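Local coordinates for protein amorpha-4,11-diene synthase (Artemisia annua, PDB 4GAX) that probably cyclises farnesyl diphosphate to a sesquiterpene, amorphadiene or alpha-bisabolol, with loss of diphosphate in a metal-dependent reaction, at residues A[383-394]-A[412-421]; A[32-41]-A[277-285]. All coordinates share one frame; numbering follows the deposited sequence.

Contact 1 of 2, residues A[383-394]-A[412-421]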
loop_
_atom_site.group_PDB
_atom_site.type_symbol
_atom_site.label_atom_id
_atom_site.label_comp_id
_atom_site.label_asym_id
_atom_site.label_seq_id
_atom_site.Cartn_x
_atom_site.Cartn_y
_atom_site.Cartn_z
ATOM N N PHE A 383 -10.329 10.096 16.025
ATOM C CA PHE A 383 -10.044 10.222 14.599
ATOM C C PHE A 383 -11.256 9.833 13.762
ATOM O O PHE A 383 -11.469 10.360 12.668
ATOM C CB PHE A 383 -8.853 9.349 14.211
ATOM C CG PHE A 383 -7.515 9.987 14.487
ATOM C CD1 PHE A 383 -6.869 10.728 13.504
ATOM C CD2 PHE A 383 -6.911 9.849 15.725
ATOM C CE1 PHE A 383 -5.639 11.313 13.746
ATOM C CE2 PHE A 383 -5.673 10.430 15.974
ATOM C CZ PHE A 383 -5.039 11.165 14.982
ATOM N N VAL A 384 -12.044 8.893 14.269
ATOM C CA VAL A 384 -13.247 8.489 13.568
ATOM C C VAL A 384 -14.254 9.631 13.625
ATOM O O VAL A 384 -14.859 9.991 12.604
ATOM C CB VAL A 384 -13.843 7.216 14.174
ATOM C CG1 VAL A 384 -15.024 6.739 13.325
ATOM C CG2 VAL A 384 -12.778 6.126 14.229
ATOM N N LYS A 385 -14.410 10.224 14.805
ATOM C CA LYS A 385 -15.307 11.367 14.952
ATOM C C LYS A 385 -14.832 12.526 14.099
ATOM O O LYS A 385 -15.644 13.224 13.499
ATOM C CB LYS A 385 -15.374 11.821 16.401
ATOM C CG LYS A 385 -16.075 10.846 17.325
ATOM C CD LYS A 385 -16.060 11.408 18.727
ATOM C CE LYS A 385 -16.796 10.523 19.701
ATOM N NZ LYS A 385 -16.717 11.129 21.051
ATOM N N ASP A 386 -13.518 12.736 14.049
ATOM C CA ASP A 386 -12.976 13.867 13.288
ATOM C C ASP A 386 -13.209 13.690 11.791
ATOM O O ASP A 386 -13.373 14.661 11.058
ATOM C CB ASP A 386 -11.487 14.069 13.559
ATOM C CG ASP A 386 -11.020 15.453 13.166
ATOM O OD1 ASP A 386 -11.582 16.423 13.712
ATOM O OD2 ASP A 386 -10.127 15.575 12.298
ATOM N N PHE A 387 -13.238 12.439 11.347
ATOM C CA PHE A 387 -13.548 12.114 9.957
ATOM C C PHE A 387 -14.979 12.533 9.600
ATOM O O PHE A 387 -15.202 13.213 8.597
ATOM C CB PHE A 387 -13.353 10.613 9.716
ATOM C CG PHE A 387 -13.855 10.143 8.378
ATOM C CD1 PHE A 387 -13.162 10.448 7.218
ATOM C CD2 PHE A 387 -15.011 9.379 8.285
ATOM C CE1 PHE A 387 -13.621 10.017 5.989
ATOM C CE2 PHE A 387 -15.477 8.942 7.052
ATOM C CZ PHE A 387 -14.785 9.264 5.905
ATOM N N VAL A 388 -15.943 12.139 10.434
ATOM C CA VAL A 388 -17.343 12.480 10.194
ATOM C C VAL A 388 -17.574 13.986 10.327
ATOM O O VAL A 388 -18.308 14.585 9.537
ATOM C CB VAL A 388 -18.271 11.714 11.145
ATOM C CG1 VAL A 388 -19.721 11.916 10.760
ATOM C CG2 VAL A 388 -17.907 10.232 11.115
ATOM N N ARG A 389 -16.945 14.580 11.337
ATOM C CA ARG A 389 -16.977 16.018 11.578
ATOM C C ARG A 389 -16.656 16.778 10.315
ATOM O O ARG A 389 -17.375 17.693 9.926
ATOM C CB ARG A 389 -15.892 16.370 12.585
ATOM C CG ARG A 389 -16.368 17.030 13.833
ATOM C CD ARG A 389 -15.209 17.135 14.787
ATOM N NE ARG A 389 -15.435 16.358 16.000
ATOM C CZ ARG A 389 -14.476 15.740 16.677
ATOM N NH1 ARG A 389 -13.216 15.798 16.243
ATOM N NH2 ARG A 389 -14.781 15.068 17.785
ATOM N N ASN A 390 -15.555 16.402 9.675
ATOM C CA ASN A 390 -15.102 17.145 8.505
ATOM C C ASN A 390 -15.949 16.857 7.269
ATOM O O ASN A 390 -16.042 17.695 6.370
ATOM C CB ASN A 390 -13.604 16.939 8.257
ATOM C CG ASN A 390 -12.748 17.699 9.262
ATOM O OD1 ASN A 390 -12.436 18.878 9.068
ATOM N ND2 ASN A 390 -12.377 17.027 10.347
ATOM N N LEU A 391 -16.572 15.679 7.226
ATOM C CA LEU A 391 -17.603 15.441 6.219
ATOM C C LEU A 391 -18.742 16.442 6.430
ATOM O O LEU A 391 -19.322 16.940 5.465
ATOM C CB LEU A 391 -18.127 14.001 6.268
ATOM C CG LEU A 391 -17.224 12.907 5.685
ATOM C CD1 LEU A 391 -17.847 11.532 5.865
ATOM C CD2 LEU A 391 -16.924 13.161 4.206
ATOM N N MET A 392 -19.040 16.762 7.691
ATOM C CA MET A 392 -20.121 17.703 8.001
ATOM C C MET A 392 -19.682 19.141 7.757
ATOM O O MET A 392 -20.515 20.023 7.502
ATOM C CB MET A 392 -20.603 17.546 9.440
ATOM C CG MET A 392 -21.895 18.305 9.726
ATOM S SD MET A 392 -23.247 17.697 8.692
ATOM C CE MET A 392 -24.046 19.236 8.232
ATOM N N VAL A 393 -18.374 19.378 7.840
ATOM C CA VAL A 393 -17.822 20.684 7.502
ATOM C C VAL A 393 -18.198 21.043 6.070
ATOM O O VAL A 393 -18.746 22.123 5.815
ATOM C CB VAL A 393 -16.285 20.723 7.654
ATOM C CG1 VAL A 393 -15.680 21.852 6.812
ATOM C CG2 VAL A 393 -15.898 20.869 9.118
ATOM N N GLU A 394 -17.923 20.125 5.146
ATOM C CA GLU A 394 -18.179 20.391 3.738
ATOM C C GLU A 394 -19.664 20.362 3.375
ATOM O O GLU A 394 -20.056 20.880 2.325
ATOM C CB GLU A 394 -17.357 19.468 2.836
ATOM C CG GLU A 394 -17.310 18.023 3.262
ATOM C CD GLU A 394 -16.136 17.286 2.638
ATOM O OE1 GLU A 394 -15.132 17.950 2.302
ATOM O OE2 GLU A 394 -16.214 16.047 2.477
ATOM N N VAL A 412 -8.896 20.021 4.354
ATOM C CA VAL A 412 -10.019 19.243 4.873
ATOM C C VAL A 412 -10.139 17.890 4.158
ATOM O O VAL A 412 -10.795 16.971 4.653
ATOM C CB VAL A 412 -11.347 20.029 4.786
ATOM C CG1 VAL A 412 -12.037 19.766 3.457
ATOM C CG2 VAL A 412 -12.262 19.656 5.938
ATOM N N ALA A 413 -9.480 17.769 3.009
ATOM C CA ALA A 413 -9.482 16.525 2.247
ATOM C C ALA A 413 -8.402 15.554 2.720
ATOM O O ALA A 413 -8.359 14.399 2.283
ATOM C CB ALA A 413 -9.323 16.812 0.761
ATOM N N VAL A 414 -7.517 16.019 3.599
ATOM C CA VAL A 414 -6.557 15.118 4.228
ATOM C C VAL A 414 -7.351 14.232 5.171
ATOM O O VAL A 414 -7.074 13.038 5.321
ATOM C CB VAL A 414 -5.482 15.881 5.025
ATOM C CG1 VAL A 414 -4.705 14.931 5.931
ATOM C CG2 VAL A 414 -4.539 16.607 4.081
ATOM N N ILE A 415 -8.351 14.840 5.797
ATOM C CA ILE A 415 -9.225 14.143 6.722
ATOM C C ILE A 415 -10.303 13.346 5.980
ATOM O O ILE A 415 -10.395 12.130 6.130
ATOM C CB ILE A 415 -9.877 15.129 7.708
ATOM C CG1 ILE A 415 -8.797 15.791 8.574
ATOM C CG2 ILE A 415 -10.907 14.416 8.577
ATOM C CD1 ILE A 415 -9.260 17.051 9.280
ATOM N N THR A 416 -11.103 14.022 5.162
ATOM C CA THR A 416 -12.232 13.358 4.509
ATOM C C THR A 416 -11.819 12.312 3.486
ATOM O O THR A 416 -12.641 11.492 3.071
ATOM C CB THR A 416 -13.170 14.360 3.814
ATOM O OG1 THR A 416 -12.475 14.987 2.728
ATOM C CG2 THR A 416 -13.661 15.408 4.804
ATOM N N GLY A 417 -10.554 12.341 3.073
ATOM C CA GLY A 417 -10.045 11.360 2.133
ATOM C C GLY A 417 -9.614 10.089 2.847
ATOM O O GLY A 417 -9.246 9.098 2.205
ATOM N N GLY A 418 -9.644 10.123 4.178
ATOM C CA GLY A 418 -9.366 8.939 4.979
ATOM C C GLY A 418 -7.920 8.682 5.388
ATOM O O GLY A 418 -7.633 7.647 5.997
ATOM N N ALA A 419 -7.009 9.602 5.067
ATOM C CA ALA A 419 -5.578 9.370 5.327
ATOM C C ALA A 419 -5.315 9.160 6.818
ATOM O O ALA A 419 -4.630 8.209 7.201
ATOM C CB ALA A 419 -4.728 10.522 4.792
ATOM N N ASN A 420 -5.870 10.046 7.646
ATOM C CA ASN A 420 -5.740 9.937 9.096
ATOM C C ASN A 420 -6.472 8.710 9.642
ATOM O O ASN A 420 -5.958 7.988 10.510
ATOM C CB ASN A 420 -6.277 11.201 9.783
ATOM C CG ASN A 420 -5.520 12.460 9.382
ATOM O OD1 ASN A 420 -4.407 12.390 8.843
ATOM N ND2 ASN A 420 -6.123 13.624 9.646
ATOM N N LEU A 421 -7.673 8.475 9.126
ATOM C CA LEU A 421 -8.523 7.402 9.645
ATOM C C LEU A 421 -7.941 6.015 9.358
ATOM O O LEU A 421 -7.821 5.178 10.267
ATOM C CB LEU A 421 -9.949 7.534 9.100
ATOM C CG LEU A 421 -10.935 6.434 9.512
ATOM C CD1 LEU A 421 -11.019 6.344 11.023
ATOM C CD2 LEU A 421 -12.316 6.701 8.935
HETATM O O HOH W 1 -8.500 13.530 11.566
#

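Contact 2 of 2, residues A[32-41]-A[277-285]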
loop_
_atom_site.group_PDB
_atom_site.type_symbol
_atom_site.label_atom_id
_atom_site.label_comp_id
_atom_site.label_asym_id
_atom_site.label_seq_id
_atom_site.Cartn_x
_atom_site.Cartn_y
_atom_site.Cartn_z
ATOM N N PHE A 32 -26.118 1.192 -7.931
ATOM C CA PHE A 32 -24.779 0.658 -8.147
ATOM C C PHE A 32 -24.898 -0.772 -8.654
ATOM O O PHE A 32 -25.839 -1.491 -8.299
ATOM C CB PHE A 32 -23.952 0.686 -6.858
ATOM C CG PHE A 32 -23.500 2.064 -6.449
ATOM C CD1 PHE A 32 -24.151 2.747 -5.432
ATOM C CD2 PHE A 32 -22.419 2.671 -7.074
ATOM C CE1 PHE A 32 -23.736 4.009 -5.047
ATOM C CE2 PHE A 32 -21.999 3.935 -6.692
ATOM C CZ PHE A 32 -22.659 4.603 -5.677
ATOM N N SER A 33 -23.951 -1.176 -9.493
ATOM C CA SER A 33 -23.931 -2.531 -10.037
ATOM C C SER A 33 -23.730 -3.554 -8.917
ATOM O O SER A 33 -23.115 -3.243 -7.893
ATOM C CB SER A 33 -22.813 -2.650 -11.077
ATOM O OG SER A 33 -21.915 -1.554 -10.982
ATOM N N PRO A 34 -24.255 -4.779 -9.097
ATOM C CA PRO A 34 -24.018 -5.825 -8.086
ATOM C C PRO A 34 -22.527 -6.198 -7.981
ATOM O O PRO A 34 -21.752 -5.846 -8.883
ATOM C CB PRO A 34 -24.849 -7.015 -8.596
ATOM C CG PRO A 34 -25.098 -6.731 -10.055
ATOM C CD PRO A 34 -25.129 -5.237 -10.193
ATOM N N SER A 35 -22.115 -6.855 -6.894
ATOM C CA SER A 35 -20.728 -7.323 -6.796
ATOM C C SER A 35 -20.487 -8.289 -7.954
ATOM O O SER A 35 -21.377 -9.083 -8.305
ATOM C CB SER A 35 -20.475 -8.040 -5.472
ATOM O OG SER A 35 -19.180 -8.627 -5.444
ATOM N N ILE A 36 -19.309 -8.212 -8.569
ATOM C CA ILE A 36 -19.035 -9.067 -9.722
ATOM C C ILE A 36 -18.592 -10.456 -9.264
ATOM O O ILE A 36 -18.492 -11.388 -10.064
ATOM C CB ILE A 36 -17.988 -8.443 -10.661
ATOM C CG1 ILE A 36 -16.607 -8.415 -10.002
ATOM C CG2 ILE A 36 -18.418 -7.042 -11.078
ATOM C CD1 ILE A 36 -15.566 -9.248 -10.747
ATOM N N TRP A 37 -18.358 -10.589 -7.962
ATOM C CA TRP A 37 -17.754 -11.794 -7.410
ATOM C C TRP A 37 -18.762 -12.865 -6.993
ATOM O O TRP A 37 -18.402 -14.032 -6.830
ATOM C CB TRP A 37 -16.863 -11.408 -6.235
ATOM C CG TRP A 37 -15.863 -10.375 -6.633
ATOM C CD1 TRP A 37 -15.923 -9.027 -6.396
ATOM C CD2 TRP A 37 -14.657 -10.598 -7.377
ATOM N NE1 TRP A 37 -14.822 -8.403 -6.938
ATOM C CE2 TRP A 37 -14.028 -9.346 -7.541
ATOM C CE3 TRP A 37 -14.045 -11.736 -7.911
ATOM C CZ2 TRP A 37 -12.819 -9.203 -8.224
ATOM C CZ3 TRP A 37 -12.846 -11.591 -8.587
ATOM C CH2 TRP A 37 -12.246 -10.335 -8.737
ATOM N N GLY A 38 -20.023 -12.480 -6.822
ATOM C CA GLY A 38 -21.038 -13.438 -6.411
ATOM C C GLY A 38 -20.760 -14.039 -5.041
ATOM O O GLY A 38 -20.360 -13.325 -4.120
ATOM N N ASP A 39 -20.954 -15.350 -4.909
ATOM C CA ASP A 39 -20.800 -16.028 -3.620
ATOM C C ASP A 39 -19.524 -16.881 -3.509
ATOM O O ASP A 39 -19.396 -17.701 -2.586
ATOM C CB ASP A 39 -22.030 -16.899 -3.329
ATOM C CG ASP A 39 -23.294 -16.077 -3.107
ATOM O OD1 ASP A 39 -24.381 -16.530 -3.533
ATOM O OD2 ASP A 39 -23.203 -14.984 -2.499
ATOM N N GLN A 40 -18.583 -16.682 -4.432
ATOM C CA GLN A 40 -17.406 -17.552 -4.524
ATOM C C GLN A 40 -16.465 -17.471 -3.313
ATOM O O GLN A 40 -15.686 -18.399 -3.052
ATOM C CB GLN A 40 -16.622 -17.274 -5.814
ATOM C CG GLN A 40 -15.762 -16.013 -5.780
ATOM C CD GLN A 40 -15.076 -15.737 -7.115
ATOM O OE1 GLN A 40 -15.622 -15.046 -7.981
ATOM N NE2 GLN A 40 -13.874 -16.275 -7.283
ATOM N N PHE A 41 -16.530 -16.366 -2.576
ATOM C CA PHE A 41 -15.647 -16.197 -1.425
ATOM C C PHE A 41 -16.329 -16.466 -0.088
ATOM O O PHE A 41 -15.673 -16.423 0.955
ATOM C CB PHE A 41 -15.048 -14.782 -1.393
ATOM C CG PHE A 41 -14.199 -14.442 -2.593
ATOM C CD1 PHE A 41 -13.007 -15.120 -2.837
ATOM C CD2 PHE A 41 -14.574 -13.415 -3.457
ATOM C CE1 PHE A 41 -12.210 -14.791 -3.934
ATOM C CE2 PHE A 41 -13.792 -13.087 -4.554
ATOM C CZ PHE A 41 -12.601 -13.770 -4.792
ATOM N N TYR A 277 -28.909 2.866 -0.917
ATOM C CA TYR A 277 -28.211 3.993 -1.510
ATOM C C TYR A 277 -26.732 3.673 -1.776
ATOM O O TYR A 277 -26.094 4.318 -2.609
ATOM C CB TYR A 277 -28.318 5.212 -0.589
ATOM C CG TYR A 277 -27.857 4.931 0.819
ATOM C CD1 TYR A 277 -26.515 5.028 1.154
ATOM C CD2 TYR A 277 -28.758 4.556 1.809
ATOM C CE1 TYR A 277 -26.081 4.765 2.420
ATOM C CE2 TYR A 277 -28.328 4.295 3.096
ATOM C CZ TYR A 277 -26.987 4.400 3.389
ATOM O OH TYR A 277 -26.533 4.142 4.653
ATOM N N SER A 278 -26.188 2.681 -1.073
ATOM C CA SER A 278 -24.749 2.408 -1.160
ATOM C C SER A 278 -24.371 1.172 -1.984
ATOM O O SER A 278 -25.219 0.570 -2.651
ATOM C CB SER A 278 -24.125 2.338 0.237
ATOM O OG SER A 278 -24.807 1.387 1.034
ATOM N N ARG A 279 -23.098 0.788 -1.892
ATOM C CA ARG A 279 -22.506 -0.231 -2.752
ATOM C C ARG A 279 -22.290 -1.562 -2.040
ATOM O O ARG A 279 -22.090 -1.605 -0.827
ATOM C CB ARG A 279 -21.147 0.266 -3.252
ATOM C CG ARG A 279 -21.152 1.702 -3.735
ATOM C CD ARG A 279 -19.753 2.306 -3.757
ATOM N NE ARG A 279 -19.808 3.698 -4.193
ATOM C CZ ARG A 279 -18.767 4.521 -4.236
ATOM N NH1 ARG A 279 -17.565 4.098 -3.863
ATOM N NH2 ARG A 279 -18.932 5.771 -4.650
ATOM N N ASP A 280 -22.304 -2.643 -2.814
ATOM C CA ASP A 280 -21.978 -3.977 -2.308
ATOM C C ASP A 280 -20.531 -4.295 -2.723
ATOM O O ASP A 280 -20.297 -4.881 -3.795
ATOM C CB ASP A 280 -22.952 -5.005 -2.891
ATOM C CG ASP A 280 -22.782 -6.393 -2.288
ATOM O OD1 ASP A 280 -22.115 -6.518 -1.237
ATOM O OD2 ASP A 280 -23.329 -7.366 -2.865
ATOM N N ARG A 281 -19.570 -3.908 -1.882
ATOM C CA ARG A 281 -18.149 -3.949 -2.252
ATOM C C ARG A 281 -17.223 -4.546 -1.200
ATOM O O ARG A 281 -16.095 -4.052 -1.007
ATOM C CB ARG A 281 -17.648 -2.536 -2.583
ATOM C CG ARG A 281 -18.320 -1.904 -3.809
ATOM C CD ARG A 281 -17.991 -2.684 -5.075
ATOM N NE ARG A 281 -19.189 -3.053 -5.829
ATOM C CZ ARG A 281 -19.759 -2.288 -6.753
ATOM N NH1 ARG A 281 -19.244 -1.102 -7.042
ATOM N NH2 ARG A 281 -20.842 -2.706 -7.389
ATOM N N ILE A 282 -17.651 -5.616 -0.537
ATOM C CA ILE A 282 -16.807 -6.149 0.539
ATOM C C ILE A 282 -15.449 -6.664 0.024
ATOM O O ILE A 282 -14.428 -6.522 0.701
ATOM C CB ILE A 282 -17.535 -7.199 1.407
ATOM C CG1 ILE A 282 -16.848 -7.326 2.768
ATOM C CG2 ILE A 282 -17.604 -8.547 0.709
ATOM C CD1 ILE A 282 -16.745 -5.994 3.543
ATOM N N VAL A 283 -15.427 -7.220 -1.187
ATOM C CA VAL A 283 -14.183 -7.761 -1.740
ATOM C C VAL A 283 -13.199 -6.620 -1.943
ATOM O O VAL A 283 -12.012 -6.721 -1.611
ATOM C CB VAL A 283 -14.412 -8.496 -3.082
ATOM C CG1 VAL A 283 -13.064 -8.937 -3.685
ATOM C CG2 VAL A 283 -15.327 -9.699 -2.879
ATOM N N GLU A 284 -13.725 -5.518 -2.457
ATOM C CA GLU A 284 -12.958 -4.297 -2.662
ATOM C C GLU A 284 -12.412 -3.690 -1.363
ATOM O O GLU A 284 -11.278 -3.210 -1.318
ATOM C CB GLU A 284 -13.808 -3.284 -3.438
ATOM C CG GLU A 284 -14.056 -3.685 -4.911
ATOM C CD GLU A 284 -15.050 -4.850 -5.106
ATOM O OE1 GLU A 284 -15.812 -5.192 -4.169
ATOM O OE2 GLU A 284 -15.068 -5.435 -6.215
ATOM N N CYS A 285 -13.200 -3.717 -0.295
ATOM C CA CYS A 285 -12.718 -3.176 0.981
ATOM C C CYS A 285 -11.604 -4.066 1.515
ATOM O O CYS A 285 -10.601 -3.583 2.041
ATOM C CB CYS A 285 -13.850 -3.090 2.003
ATOM S SG CYS A 285 -15.191 -1.955 1.520
HETATM O O HOH W 2 -24.071 -2.874 -5.355
HETATM O O HOH W 3 -17.774 -7.260 -3.692
#

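Contact 1 of 2, residues A[383-394]-A[412-421]
Phe-387 and Leu-421 make the central apolar contact between helix 374-399 and a broken helix, whose halves 407-416 and 419-429 are separated by Gly-417 and Gly-418, the latter with positive phi and at the N-cap of 419-429. Such a break resembles that of helix G in class I terpenoid synthases. The axes of 383-394 and 412-416 approach to 8.8 Å and cross at -126°.

Leu-421 CD2 sits over one face of the Phe-387 ring, 4.0 Å from its centroid, a CH-pi contact, while its other methyl, CD1, meets Val-384 CG2. With CG anti to the backbone N (chi1 171°), the Phe-387 ring reaches the break, and its edge faces two backbone carbonyls: CD1 lies 3.4 Å from Ile-415 O, and CE1 approaches Thr-416 O. At the other end, the Phe-383 ring edge (CD1) meets Asn-420 CB, and the ring also packs on helix 436-443.

Polar groups are held mainly within their own segments. Asn-390 ND2 donates to Asp-386 O at 2.7 Å, one turn back, with an N-H...O angle of 162°; the same oxygen accepts Asn-390 N from the opposite face of its carbonyl plane. The side-chain bond fixes the amide's rotation and turns a face to Ile-415, whose CD1 lies 3.3 Å from ND2. Cut back to an alanine, this position would probably open a gap beside Ile-415 CD1 and Val-412 CG2 and leave Asp-386 O without its amide donor. Thr-416 OG1 likewise turns back to Val-412 O, leaving CG2 to meet Glu-394 OE2 at 3.5 Å.

A water donates to Asp-386 OD2 (2.7 Å) and accepts from Asn-420 ND2 (3.1 Å). Asp-386 OD1 meanwhile forms a salt bridge with Arg-389 NH1. No direct hydrogen bond crosses; apolar groups lie against one another and against polar groups largely bonded within their own segments, with the water as polar bridge.

Contact 2 of 2, residues A[32-41]-A[277-285]
Trp-37 packs on Val-283 where the extended N-terminal arm runs over the start of helix 282-292, joining the amino-terminal end of the chain to the catalytic alpha-helical domain, as in other plant sesquiterpene synthases. From the backbone outward, Trp-37 CB lies 4.1 Å from Val-283 CG2, and CD1 closes on that methyl to 3.6 Å. Val-283 CG1 lies over the five-membered ring, 3.9 Å from its centroid and 17° off the normal, while Ile-36 CD1 covers the opposite face of the indole. At the polar edge NE1 donates to Glu-284 OE2 at 3.1 Å, almost in the indole plane but above the carboxylate plane. Beyond the segments, Val-553 and Lys-554 of helix 547-557 also touch this indole. Ser-35 OG accepts from Trp-37 N, closing an ST turn. That hydroxyl also meets a water 2.6 Å away, which donates to Glu-284 OE1; a second water bridges Ser-33 O and Asp-280 N. Farther along the arm, Phe-32 receives Arg-279: CG lies over the ring centre, 3.4 Å from the centroid and only 5° off the normal, and the extended chain beyond it brings Arg-279 NE to 3.3 Å from Phe-32 CZ.

How the contacts relate
Contact 1 lies within the catalytic helical bundle, and contact 2 lays the N-terminal arm on it; their centres are 25 Å apart and their nearest atoms about 11 Å, so neither touches the other. Their common neighbour is helix 299-322, which carries the DDxxD sequence expected to bind magnesium ions in this family. Leu-391 of contact 1 touches Asp-316, the first acid of that sequence, and in contact 2 Arg-279 forms a long, weak ion pair with Asp-317, the second. Contact 1 joins helix 374-399 to the broken helix that follows, 18 residues on, whereas contact 2 brings together segments 236 residues apart. Each thus sets a residue beside an acid of the expected metal site, and both probably lie near the active site.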